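Local structure of KLLA0C04147p (Kluyveromyces lactis, 5H2D) at residues 57-62 with 146-151; 62-67 with 360-365; 69-74 with 351-356; 108-113 with 203-208. The protein binds ergosterol in its oxysterol-binding (ORD) domain, the part crystallised here, and probably transfers sterols between membranes. All coordinates share one frame; numbering follows the deposited sequence.

Contact 1. Residues 57-62 with 146-151; sequences MTRMTL and SHHPPI. With ERG (ergosterol), chain B; SO4 (sulfate ion), chain F.
T58 turns OG1 between its backbone N and carbonyl carbon (chi1 63°), which leaves CG2 beside the backbone N and aimed at P150; R59, folded back at chi2 (-86°) and again at chi3, swings its guanidinium toward H148. P150 closes the EQVSHHPP signature of the OSBP family, whose last five residues, S146 to P150, lie in a loop between strands 138-146 and 151-157. The packing is slight: T58 CG2 rests against P150 CG at 4.1 Å, the two side chains meeting at a slant, and N122 touches T58, H147 and P150. R59 NH1 stands 4.3 Å from H148 CE1, near the plane of that ring and at its edge. What the basic groups gather round is a sulfate, probably from the crystallisation liquor. H148 NE2 donates to sulfate O4 over 2.9 Å in a nearly straight bond (170°), while H147 NE2 points at sulfate O2 from 2.5 Å, so short that the exact length is doubtful. R59 NH2 stays farther off, 3.6 Å from sulfate O3. In relatives such as Osh4 the paired histidines hold the 4-phosphate of PI4P, so the sulfate probably marks the phosphate place here. From 57-62 M57 reaches the other way, to the sterol, its SD lying 3.6 Å from ergosterol C16. Beside the cis peptide preceding P149, S146 OG donates to P149 O at 2.6 Å.

Contact 2. Residues 62-67 with 360-365; sequences LPVSFN and RAMEEG
Nearly all of this contact rests on one methyl group: M362 CE is the meeting point for both N67 and V64, and no hydrogen bond spans the two segments. M362 leaves helix 357-363 with CG anti to its backbone N (chi1 -176°) and runs straight through chi2, then bends at chi3 (-71°), which turns CE onto the opposing loop. N67 crosses it at about a right angle. Its CB touches M362 CE at 3.6 Å and M362 SD at 3.8 Å, while N67 OD1 is also 3.8 Å from M362 CE, so the methyl touches both CB and the amide oxygen. V64 passes M362 in the opposite sense and offers the branch anti to its own backbone N, CG2, to M362 CE at 4.0 Å. V64 sits in a 3-10 segment, 64-65, and N67, whose N bonds to V64 O, starts strand 67-68. A Schellman motif ends the helix just past M362: G365, at positive phi, gives its N to M362 O, and R366 N returns to A361 O. Within the last helical turn R360 NH1 and E363 OE1 form a salt bridge of 2.9 Å, and E363 OE1 is also paired with R30. In this part of the oxysterol-binding domain M362 also touches A370 of helix 367-390 and F121 of strand 119-121, V64 touches Y367 of helix 367-390, and N67 lies on K119 of strand 119-121.

Contact 3. Residues 69-74 with 351-356; sequences PTSLLQ and TDTRLR
S71 and T353 bring the backbones to within 7.2 Å, CA to CA, where the residue just before helix 72-77 faces a 3-10 turn, 353-355, leading into helix 357-363. T353 is central to the packing. With OG1 beside the backbone N (chi1 -58°), CG2 stands anti to it and lies 3.7 Å from S71 CB and almost equally far from three amide atoms of Q74: 3.5 Å from NE2 and 3.6 Å from both CD and OE1. T353 OG1 comes within 3.7 Å of L73 CD1, but its polar partner is E127. S71 and Q74 form a capping box at the start of helix 72-77. S71 OG, the N-cap, accepts from L73 N, and Q74 OE1 accepts from S71 N at 3.0 Å, with the donor tilted 21° from the carbonyl plane. Q74 NE2 bonds to N338 and OE1 also to Q359, so the rotation of the amide is fixed from both ends. Across the contact D352 OD2 accepts from R354 N, an Asx turn, and forms a salt bridge with R354 NH1, each at 2.9 Å and from opposite faces of the carboxylate. The contact is buried in the oxysterol-binding domain and no hydrogen bond crosses it. These polar groups bond within their own segment or to E127, N338 and Q359, so the segments meet by van der Waals contact, chiefly the T353 side chain against the S71 methylene, the Q74 amide and L73 CD1.

Contact 4. Residues 108-113 with 203-208; sequences SSYAST and YKKPNN. With ERG (ergosterol), chain B.
K205 crosses Y110 at a slant on its way to the sterol hydroxyl, an extended chain that leaves CB with CG beside the backbone N (chi1 -67°). CB sits 3.5 Å from Y110 OH, and CG is only slightly farther from the same oxygen. CD is still near the phenol oxygen but already 3.5 Å from the ergosterol hydroxyl, O1, with CE about as close. NZ ends the chain by donating to ergosterol O1 at 2.8 Å. The ammonium also has a salt bridge to D79 and a cation-pi contact with W186, so a carboxylate and an indole steady it, and its charge would be expected to polarise the sterol O-H. This is the inner, hydroxyl end of the lipid tunnel of the ORD, the beta-barrel-like fold of the OSBP family, with 203-208 joining strands 199-203 and 207-211. P206, next along, meets the tyrosine from the opposite direction: its CG packs 3.6 Å from Y110 CZ, and its CD approaches Y110 OH to 3.3 Å. N208 crosses the tyrosine at about a right angle, amide and ring planes 32° apart, with its polar ends held by H182 and N222 while its OD1 lies 3.7 Å from ergosterol C9. A water joins Y110, P206 and N208: it bonds to Y110 OH at 2.8 Å, donates to P206 O at 2.9 Å and accepts from N208 ND2.

In the fold
Ergosterol connects contacts 1 and 4, whose centres are about 20 Å apart: M57 and L62 of 57-62 border its aliphatic tail and D-ring, while in contact 4 K205 meets the hydroxyl, and Y110 and N208 touch the adjoining rings. L62 is shared by contacts 1 and 2, whose centres lie about 17 Å apart. Contacts 2 and 3 adjoin, centres about 13 Å apart, with a probable hydrogen bond of 2.9 Å from R360 NH2 to R354 O and P69 packed on M362 and E363. Contact 3 reaches the sterol through L72. The nearest atoms of contacts 1 and 3 are about 4 Å apart.

Contact 1. Residues 57-62 with 146-151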
# COMPACT_ATOMS: atom_id res chain seq x y z
N MET A 57 -11.30 9.44 -11.27
CA MET A 57 -11.42 9.82 -9.87
C MET A 57 -10.90 11.23 -9.62
O MET A 57 -11.47 11.98 -8.82
CB MET A 57 -10.68 8.80 -9.00
CG MET A 57 -10.23 9.30 -7.66
SD MET A 57 -9.49 7.93 -6.75
CE MET A 57 -7.82 7.88 -7.42
N THR A 58 -9.82 11.61 -10.30
CA THR A 58 -9.20 12.91 -10.03
C THR A 58 -9.95 14.06 -10.69
O THR A 58 -9.86 15.19 -10.22
CB THR A 58 -7.75 12.93 -10.51
OG1 THR A 58 -7.72 12.75 -11.93
CG2 THR A 58 -6.95 11.84 -9.83
N ARG A 59 -10.67 13.80 -11.79
CA ARG A 59 -11.42 14.83 -12.48
C ARG A 59 -12.79 15.08 -11.87
O ARG A 59 -13.49 16.00 -12.31
CB ARG A 59 -11.60 14.47 -13.96
CG ARG A 59 -10.30 14.34 -14.74
CD ARG A 59 -9.82 15.67 -15.28
NE ARG A 59 -9.49 16.62 -14.22
CZ ARG A 59 -8.38 16.57 -13.49
NH1 ARG A 59 -7.49 15.61 -13.68
NH2 ARG A 59 -8.17 17.49 -12.54
N MET A 60 -13.19 14.30 -10.87
CA MET A 60 -14.50 14.46 -10.26
C MET A 60 -14.43 15.37 -9.05
O MET A 60 -13.45 15.37 -8.30
CB MET A 60 -15.06 13.11 -9.83
CG MET A 60 -15.51 12.22 -10.96
SD MET A 60 -16.09 10.66 -10.27
CE MET A 60 -16.53 9.77 -11.76
N THR A 61 -15.50 16.14 -8.84
CA THR A 61 -15.72 16.85 -7.60
C THR A 61 -16.77 16.09 -6.80
O THR A 61 -17.85 15.79 -7.31
CB THR A 61 -16.17 18.29 -7.85
OG1 THR A 61 -16.87 18.36 -9.10
CG2 THR A 61 -14.96 19.21 -7.89
N LEU A 62 -16.44 15.76 -5.56
CA LEU A 62 -17.29 14.91 -4.76
C LEU A 62 -17.63 15.59 -3.45
O LEU A 62 -16.83 16.37 -2.91
CB LEU A 62 -16.61 13.56 -4.47
CG LEU A 62 -16.22 12.78 -5.73
CD1 LEU A 62 -15.19 11.71 -5.40
CD2 LEU A 62 -17.45 12.14 -6.37
N SER A 146 4.58 12.28 -9.72
CA SER A 146 3.84 12.84 -10.84
C SER A 146 2.44 13.22 -10.37
O SER A 146 1.88 12.58 -9.47
CB SER A 146 3.76 11.84 -12.01
OG SER A 146 3.09 12.41 -13.14
N HIS A 147 1.91 14.28 -10.97
CA HIS A 147 0.53 14.72 -10.74
C HIS A 147 -0.36 14.49 -11.95
O HIS A 147 -1.52 14.10 -11.79
CB HIS A 147 0.52 16.20 -10.33
CG HIS A 147 -0.85 16.79 -10.17
ND1 HIS A 147 -1.78 16.32 -9.27
CD2 HIS A 147 -1.44 17.84 -10.80
CE1 HIS A 147 -2.88 17.04 -9.35
NE2 HIS A 147 -2.70 17.97 -10.27
N HIS A 148 0.17 14.70 -13.15
CA HIS A 148 -0.53 14.34 -14.38
C HIS A 148 0.31 13.33 -15.16
O HIS A 148 1.22 13.71 -15.88
CB HIS A 148 -0.77 15.59 -15.26
CG HIS A 148 -1.71 16.59 -14.65
ND1 HIS A 148 -2.97 16.26 -14.21
CD2 HIS A 148 -1.56 17.91 -14.42
CE1 HIS A 148 -3.56 17.33 -13.73
NE2 HIS A 148 -2.73 18.35 -13.85
N PRO A 149 0.03 12.03 -15.00
CA PRO A 149 -0.98 11.43 -14.13
C PRO A 149 -0.45 11.29 -12.71
O PRO A 149 0.74 11.46 -12.50
CB PRO A 149 -1.20 10.06 -14.76
CG PRO A 149 0.14 9.72 -15.31
CD PRO A 149 0.76 11.01 -15.76
N PRO A 150 -1.34 10.99 -11.77
CA PRO A 150 -0.90 10.81 -10.38
C PRO A 150 -0.09 9.52 -10.23
O PRO A 150 -0.58 8.42 -10.53
CB PRO A 150 -2.21 10.76 -9.59
CG PRO A 150 -3.24 10.28 -10.61
CD PRO A 150 -2.80 10.90 -11.92
N ILE A 151 1.15 9.66 -9.76
CA ILE A 151 2.01 8.50 -9.52
C ILE A 151 2.77 8.71 -8.21
O ILE A 151 3.32 9.79 -7.98
CB ILE A 151 3.02 8.28 -10.66
CG1 ILE A 151 2.27 8.13 -11.98
CG2 ILE A 151 3.86 7.05 -10.37
CD1 ILE A 151 3.22 7.95 -13.18
C1 ERG B . -5.97 -0.71 -3.10
C2 ERG B . -4.67 -1.21 -2.46
C3 ERG B . -3.53 -0.54 -3.19
C4 ERG B . -3.63 0.98 -3.06
C5 ERG B . -4.92 1.48 -3.45
C6 ERG B . -5.00 2.74 -4.02
C7 ERG B . -6.22 3.34 -4.38
C8 ERG B . -7.43 2.68 -4.15
C9 ERG B . -7.38 1.31 -3.77
C10 ERG B . -6.10 0.82 -3.03
C11 ERG B . -8.71 0.78 -3.07
C12 ERG B . -9.98 1.36 -3.68
C13 ERG B . -9.86 2.90 -3.68
C14 ERG B . -8.69 3.21 -4.63
C15 ERG B . -8.80 4.72 -4.78
C16 ERG B . -10.34 4.98 -4.81
C17 ERG B . -10.98 3.61 -4.45
C18 ERG B . -9.69 3.49 -2.26
C19 ERG B . -6.24 1.26 -1.55
C20 ERG B . -12.33 3.86 -3.73
C21 ERG B . -13.02 2.60 -3.24
C22 ERG B . -13.22 4.55 -4.75
C23 ERG B . -13.65 5.97 -4.54
C24 ERG B . -14.52 6.66 -5.59
C25 ERG B . -15.59 7.48 -4.87
C26 ERG B . -16.46 6.52 -4.05
C27 ERG B . -16.52 8.22 -5.85
C28 ERG B . -13.59 7.54 -6.41
O1 ERG B . -2.24 -1.02 -2.65
S SO4 F . -4.48 20.72 -12.21
O1 SO4 F . -5.14 21.92 -11.69
O2 SO4 F . -3.80 20.02 -11.13
O3 SO4 F . -5.49 19.82 -12.75
O4 SO4 F . -3.54 21.10 -13.26

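Contact 2. Residues 62-67 with 360-365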
# COMPACT_ATOMS: atom_id res chain seq x y z
N LEU A 62 -16.44 15.76 -5.56
CA LEU A 62 -17.29 14.91 -4.76
C LEU A 62 -17.63 15.59 -3.45
O LEU A 62 -16.83 16.37 -2.91
CB LEU A 62 -16.61 13.56 -4.47
CG LEU A 62 -16.22 12.78 -5.73
CD1 LEU A 62 -15.19 11.71 -5.40
CD2 LEU A 62 -17.45 12.14 -6.37
N PRO A 63 -18.82 15.33 -2.91
CA PRO A 63 -19.13 15.79 -1.56
C PRO A 63 -18.25 15.08 -0.54
O PRO A 63 -17.68 14.03 -0.81
CB PRO A 63 -20.60 15.41 -1.38
CG PRO A 63 -20.75 14.19 -2.26
CD PRO A 63 -19.87 14.45 -3.45
N VAL A 64 -18.15 15.69 0.64
CA VAL A 64 -17.24 15.16 1.65
C VAL A 64 -17.65 13.76 2.10
O VAL A 64 -16.80 12.99 2.57
CB VAL A 64 -17.15 16.12 2.85
CG1 VAL A 64 -18.45 16.13 3.63
CG2 VAL A 64 -15.98 15.73 3.74
N SER A 65 -18.92 13.40 1.95
CA SER A 65 -19.37 12.05 2.25
C SER A 65 -18.60 11.00 1.44
O SER A 65 -18.54 9.84 1.85
CB SER A 65 -20.87 11.92 1.96
OG SER A 65 -21.60 12.81 2.79
N PHE A 66 -18.02 11.37 0.30
CA PHE A 66 -17.28 10.41 -0.51
C PHE A 66 -15.80 10.77 -0.57
O PHE A 66 -15.10 10.37 -1.52
CB PHE A 66 -17.91 10.29 -1.90
CG PHE A 66 -19.26 9.64 -1.87
CD1 PHE A 66 -19.38 8.32 -1.46
CD2 PHE A 66 -20.40 10.37 -2.16
CE1 PHE A 66 -20.62 7.72 -1.37
CE2 PHE A 66 -21.64 9.76 -2.08
CZ PHE A 66 -21.75 8.44 -1.68
N ASN A 67 -15.32 11.50 0.42
CA ASN A 67 -13.89 11.74 0.63
C ASN A 67 -13.44 11.05 1.91
O ASN A 67 -14.23 10.84 2.84
CB ASN A 67 -13.59 13.24 0.75
CG ASN A 67 -13.78 14.00 -0.55
OD1 ASN A 67 -14.05 15.20 -0.52
ND2 ASN A 67 -13.61 13.34 -1.67
N ARG A 360 -5.77 17.60 7.12
CA ARG A 360 -5.87 17.67 8.58
C ARG A 360 -7.23 18.20 9.01
O ARG A 360 -7.85 17.67 9.93
CB ARG A 360 -4.76 18.56 9.14
CG ARG A 360 -4.86 18.83 10.65
CD ARG A 360 -4.63 17.57 11.48
NE ARG A 360 -3.39 16.93 11.08
CZ ARG A 360 -3.18 15.61 11.11
NH1 ARG A 360 -4.12 14.80 11.56
NH2 ARG A 360 -2.02 15.13 10.67
N ALA A 361 -7.70 19.27 8.36
CA ALA A 361 -9.02 19.81 8.68
C ALA A 361 -10.09 18.76 8.49
O ALA A 361 -10.98 18.60 9.35
CB ALA A 361 -9.32 21.03 7.82
N MET A 362 -10.03 18.01 7.39
CA MET A 362 -11.07 17.01 7.14
C MET A 362 -11.04 15.94 8.22
O MET A 362 -12.09 15.51 8.70
CB MET A 362 -10.90 16.38 5.76
CG MET A 362 -12.04 15.42 5.47
SD MET A 362 -11.83 14.55 3.90
CE MET A 362 -12.13 15.88 2.74
N GLU A 363 -9.84 15.51 8.62
CA GLU A 363 -9.75 14.48 9.64
C GLU A 363 -10.39 14.93 10.94
O GLU A 363 -10.93 14.10 11.69
CB GLU A 363 -8.29 14.11 9.89
CG GLU A 363 -8.12 12.85 10.72
CD GLU A 363 -6.69 12.67 11.21
OE1 GLU A 363 -6.39 13.11 12.34
OE2 GLU A 363 -5.87 12.09 10.46
N GLU A 364 -10.35 16.23 11.22
CA GLU A 364 -10.91 16.79 12.44
C GLU A 364 -12.35 17.22 12.25
O GLU A 364 -12.93 17.85 13.16
CB GLU A 364 -10.04 17.96 12.90
CG GLU A 364 -8.63 17.48 13.29
CD GLU A 364 -7.73 18.56 13.86
OE1 GLU A 364 -8.09 19.74 13.80
OE2 GLU A 364 -6.64 18.21 14.35
N GLY A 365 -12.96 16.91 11.11
CA GLY A 365 -14.35 17.21 10.88
C GLY A 365 -14.65 18.64 10.51
O GLY A 365 -15.82 19.06 10.57

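Contact 3. Residues 69-74 with 351-356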
# COMPACT_ATOMS: atom_id res chain seq x y z
N PRO A 69 -10.09 11.25 4.84
CA PRO A 69 -8.93 12.07 5.23
C PRO A 69 -7.64 11.28 5.32
O PRO A 69 -6.86 11.42 6.26
CB PRO A 69 -9.33 12.60 6.61
CG PRO A 69 -10.15 11.47 7.17
CD PRO A 69 -10.96 10.96 6.00
N THR A 70 -7.39 10.44 4.33
CA THR A 70 -6.10 9.81 4.16
C THR A 70 -5.60 10.20 2.78
O THR A 70 -6.38 10.57 1.92
CB THR A 70 -6.18 8.29 4.23
OG1 THR A 70 -6.98 7.81 3.14
CG2 THR A 70 -6.80 7.84 5.56
N SER A 71 -4.29 10.11 2.58
CA SER A 71 -3.70 10.36 1.27
C SER A 71 -3.56 9.05 0.50
O SER A 71 -3.44 7.97 1.09
CB SER A 71 -2.32 11.01 1.44
OG SER A 71 -1.69 11.28 0.19
N LEU A 72 -3.56 9.14 -0.84
CA LEU A 72 -3.13 7.98 -1.61
C LEU A 72 -1.78 7.46 -1.10
O LEU A 72 -1.54 6.24 -1.07
CB LEU A 72 -3.06 8.32 -3.10
CG LEU A 72 -3.82 7.40 -4.07
CD1 LEU A 72 -3.25 6.01 -4.06
CD2 LEU A 72 -5.31 7.38 -3.73
N LEU A 73 -0.88 8.37 -0.67
CA LEU A 73 0.42 7.94 -0.15
C LEU A 73 0.27 7.05 1.07
O LEU A 73 1.08 6.15 1.29
CB LEU A 73 1.26 9.17 0.23
CG LEU A 73 1.56 10.18 -0.87
CD1 LEU A 73 2.50 11.29 -0.36
CD2 LEU A 73 2.16 9.47 -2.06
N GLN A 74 -0.75 7.31 1.89
CA GLN A 74 -0.98 6.52 3.09
C GLN A 74 -1.77 5.25 2.79
O GLN A 74 -1.51 4.22 3.42
CB GLN A 74 -1.68 7.40 4.13
CG GLN A 74 -0.75 8.53 4.61
CD GLN A 74 -1.48 9.63 5.33
OE1 GLN A 74 -2.62 9.95 5.01
NE2 GLN A 74 -0.81 10.25 6.31
N THR A 351 7.01 18.76 3.39
CA THR A 351 6.16 18.08 2.43
C THR A 351 5.40 16.89 3.02
O THR A 351 4.61 16.29 2.29
CB THR A 351 7.01 17.58 1.26
OG1 THR A 351 8.06 16.76 1.77
CG2 THR A 351 7.58 18.75 0.44
N ASP A 352 5.63 16.52 4.28
CA ASP A 352 5.00 15.31 4.79
C ASP A 352 3.49 15.46 4.89
O ASP A 352 2.98 16.50 5.32
CB ASP A 352 5.56 14.92 6.16
CG ASP A 352 5.10 13.53 6.59
OD1 ASP A 352 5.72 12.53 6.15
OD2 ASP A 352 4.10 13.43 7.34
N THR A 353 2.77 14.40 4.50
CA THR A 353 1.31 14.39 4.52
C THR A 353 0.71 14.79 5.87
O THR A 353 -0.36 15.40 5.91
CB THR A 353 0.80 13.00 4.12
OG1 THR A 353 1.31 12.68 2.82
CG2 THR A 353 -0.76 12.95 4.11
N ARG A 354 1.38 14.45 6.98
CA ARG A 354 0.84 14.83 8.29
C ARG A 354 0.66 16.34 8.40
O ARG A 354 -0.17 16.81 9.18
CB ARG A 354 1.74 14.33 9.41
CG ARG A 354 1.74 12.83 9.56
CD ARG A 354 2.85 12.43 10.50
NE ARG A 354 3.03 10.99 10.59
CZ ARG A 354 3.82 10.30 9.79
NH1 ARG A 354 4.48 10.92 8.82
NH2 ARG A 354 3.97 9.00 9.96
N LEU A 355 1.43 17.11 7.64
CA LEU A 355 1.35 18.57 7.69
C LEU A 355 0.39 19.14 6.67
O LEU A 355 0.23 20.37 6.61
CB LEU A 355 2.74 19.18 7.46
CG LEU A 355 3.80 18.66 8.41
CD1 LEU A 355 5.18 19.22 8.08
CD2 LEU A 355 3.41 18.98 9.85
N ARG A 356 -0.25 18.29 5.87
CA ARG A 356 -1.14 18.78 4.83
C ARG A 356 -2.42 19.35 5.44
O ARG A 356 -3.15 18.63 6.11
CB ARG A 356 -1.45 17.67 3.83
CG ARG A 356 -2.22 18.22 2.67
CD ARG A 356 -2.52 17.21 1.58
NE ARG A 356 -3.45 17.85 0.67
CZ ARG A 356 -3.67 17.49 -0.59
NH1 ARG A 356 -3.01 16.47 -1.13
NH2 ARG A 356 -4.56 18.16 -1.30

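Contact 4. Residues 108-113 with 203-208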
# COMPACT_ATOMS: atom_id res chain seq x y z
N SER A 108 -3.07 -9.86 1.85
CA SER A 108 -3.48 -9.43 3.18
C SER A 108 -3.91 -7.97 3.23
O SER A 108 -4.57 -7.58 4.20
CB SER A 108 -2.34 -9.66 4.17
OG SER A 108 -1.24 -8.79 3.92
N SER A 109 -3.54 -7.16 2.26
CA SER A 109 -3.81 -5.72 2.34
C SER A 109 -5.16 -5.33 1.74
O SER A 109 -5.46 -4.13 1.66
CB SER A 109 -2.70 -4.94 1.65
OG SER A 109 -2.31 -5.58 0.46
N TYR A 110 -6.01 -6.29 1.39
CA TYR A 110 -7.29 -5.93 0.80
C TYR A 110 -8.45 -5.93 1.79
O TYR A 110 -9.46 -5.26 1.54
CB TYR A 110 -7.58 -6.83 -0.43
CG TYR A 110 -6.62 -6.34 -1.48
CD1 TYR A 110 -6.88 -5.17 -2.17
CD2 TYR A 110 -5.37 -6.94 -1.63
CE1 TYR A 110 -5.97 -4.64 -3.04
CE2 TYR A 110 -4.45 -6.41 -2.50
CZ TYR A 110 -4.75 -5.26 -3.20
OH TYR A 110 -3.82 -4.71 -4.04
N ALA A 111 -8.30 -6.57 2.95
CA ALA A 111 -9.36 -6.49 3.95
C ALA A 111 -9.65 -5.05 4.34
O ALA A 111 -10.80 -4.68 4.58
CB ALA A 111 -9.00 -7.30 5.19
N SER A 112 -8.60 -4.23 4.43
CA SER A 112 -8.75 -2.85 4.86
C SER A 112 -9.51 -1.98 3.87
O SER A 112 -9.89 -0.87 4.23
CB SER A 112 -7.38 -2.22 5.12
OG SER A 112 -6.61 -2.22 3.94
N THR A 113 -9.75 -2.46 2.64
CA THR A 113 -10.47 -1.64 1.66
C THR A 113 -11.98 -1.71 1.84
O THR A 113 -12.70 -0.82 1.36
CB THR A 113 -10.10 -2.05 0.22
OG1 THR A 113 -10.58 -3.37 -0.08
CG2 THR A 113 -8.59 -2.01 0.01
N TYR A 203 5.53 -8.52 -8.86
CA TYR A 203 4.12 -8.75 -9.17
C TYR A 203 3.43 -7.41 -9.37
O TYR A 203 3.98 -6.35 -9.05
CB TYR A 203 3.42 -9.55 -8.07
CG TYR A 203 3.21 -8.75 -6.81
CD1 TYR A 203 4.25 -8.53 -5.92
CD2 TYR A 203 1.95 -8.22 -6.53
CE1 TYR A 203 4.03 -7.79 -4.75
CE2 TYR A 203 1.73 -7.50 -5.39
CZ TYR A 203 2.76 -7.28 -4.51
OH TYR A 203 2.48 -6.55 -3.38
N LYS A 204 2.21 -7.47 -9.92
CA LYS A 204 1.31 -6.33 -9.98
C LYS A 204 0.06 -6.61 -9.16
O LYS A 204 -0.41 -7.75 -9.06
CB LYS A 204 0.91 -5.99 -11.42
CG LYS A 204 2.08 -5.55 -12.26
CD LYS A 204 1.65 -5.06 -13.62
CE LYS A 204 2.81 -4.38 -14.31
NZ LYS A 204 2.37 -3.67 -15.55
N LYS A 205 -0.50 -5.55 -8.59
CA LYS A 205 -1.64 -5.66 -7.69
C LYS A 205 -2.93 -5.91 -8.46
O LYS A 205 -3.05 -5.56 -9.64
CB LYS A 205 -1.76 -4.38 -6.86
CG LYS A 205 -0.60 -4.19 -5.88
CD LYS A 205 -0.67 -2.82 -5.22
CE LYS A 205 0.39 -2.67 -4.14
NZ LYS A 205 0.37 -1.30 -3.54
N PRO A 206 -3.93 -6.50 -7.80
CA PRO A 206 -5.21 -6.76 -8.47
C PRO A 206 -5.97 -5.46 -8.72
O PRO A 206 -5.67 -4.40 -8.18
CB PRO A 206 -5.94 -7.66 -7.48
CG PRO A 206 -5.40 -7.21 -6.13
CD PRO A 206 -3.93 -6.96 -6.40
N ASN A 207 -6.99 -5.56 -9.58
CA ASN A 207 -7.90 -4.46 -9.79
C ASN A 207 -8.88 -4.31 -8.63
O ASN A 207 -9.12 -5.25 -7.87
CB ASN A 207 -8.70 -4.67 -11.08
CG ASN A 207 -7.83 -5.02 -12.24
OD1 ASN A 207 -6.83 -4.35 -12.48
ND2 ASN A 207 -8.17 -6.09 -12.94
N ASN A 208 -9.45 -3.12 -8.49
CA ASN A 208 -10.56 -2.91 -7.58
C ASN A 208 -11.71 -2.26 -8.33
O ASN A 208 -11.52 -1.63 -9.37
CB ASN A 208 -10.19 -2.01 -6.37
CG ASN A 208 -8.71 -1.75 -6.27
OD1 ASN A 208 -8.24 -0.71 -6.73
ND2 ASN A 208 -7.98 -2.68 -5.66
C1 ERG B . -5.97 -0.71 -3.10
C2 ERG B . -4.67 -1.21 -2.46
C3 ERG B . -3.53 -0.54 -3.19
C4 ERG B . -3.63 0.98 -3.06
C5 ERG B . -4.92 1.48 -3.45
C6 ERG B . -5.00 2.74 -4.02
C7 ERG B . -6.22 3.34 -4.38
C8 ERG B . -7.43 2.68 -4.15
C9 ERG B . -7.38 1.31 -3.77
C10 ERG B . -6.10 0.82 -3.03
C11 ERG B . -8.71 0.78 -3.07
C12 ERG B . -9.98 1.36 -3.68
C13 ERG B . -9.86 2.90 -3.68
C14 ERG B . -8.69 3.21 -4.63
C15 ERG B . -8.80 4.72 -4.78
C16 ERG B . -10.34 4.98 -4.81
C17 ERG B . -10.98 3.61 -4.45
C18 ERG B . -9.69 3.49 -2.26
C19 ERG B . -6.24 1.26 -1.55
C20 ERG B . -12.33 3.86 -3.73
C21 ERG B . -13.02 2.60 -3.24
C22 ERG B . -13.22 4.55 -4.75
C23 ERG B . -13.65 5.97 -4.54
C24 ERG B . -14.52 6.66 -5.59
C25 ERG B . -15.59 7.48 -4.87
C26 ERG B . -16.46 6.52 -4.05
C27 ERG B . -16.52 8.22 -5.85
C28 ERG B . -13.59 7.54 -6.41
O1 ERG B . -2.24 -1.02 -2.65
O HOH W 1 -5.01 -2.90 -5.84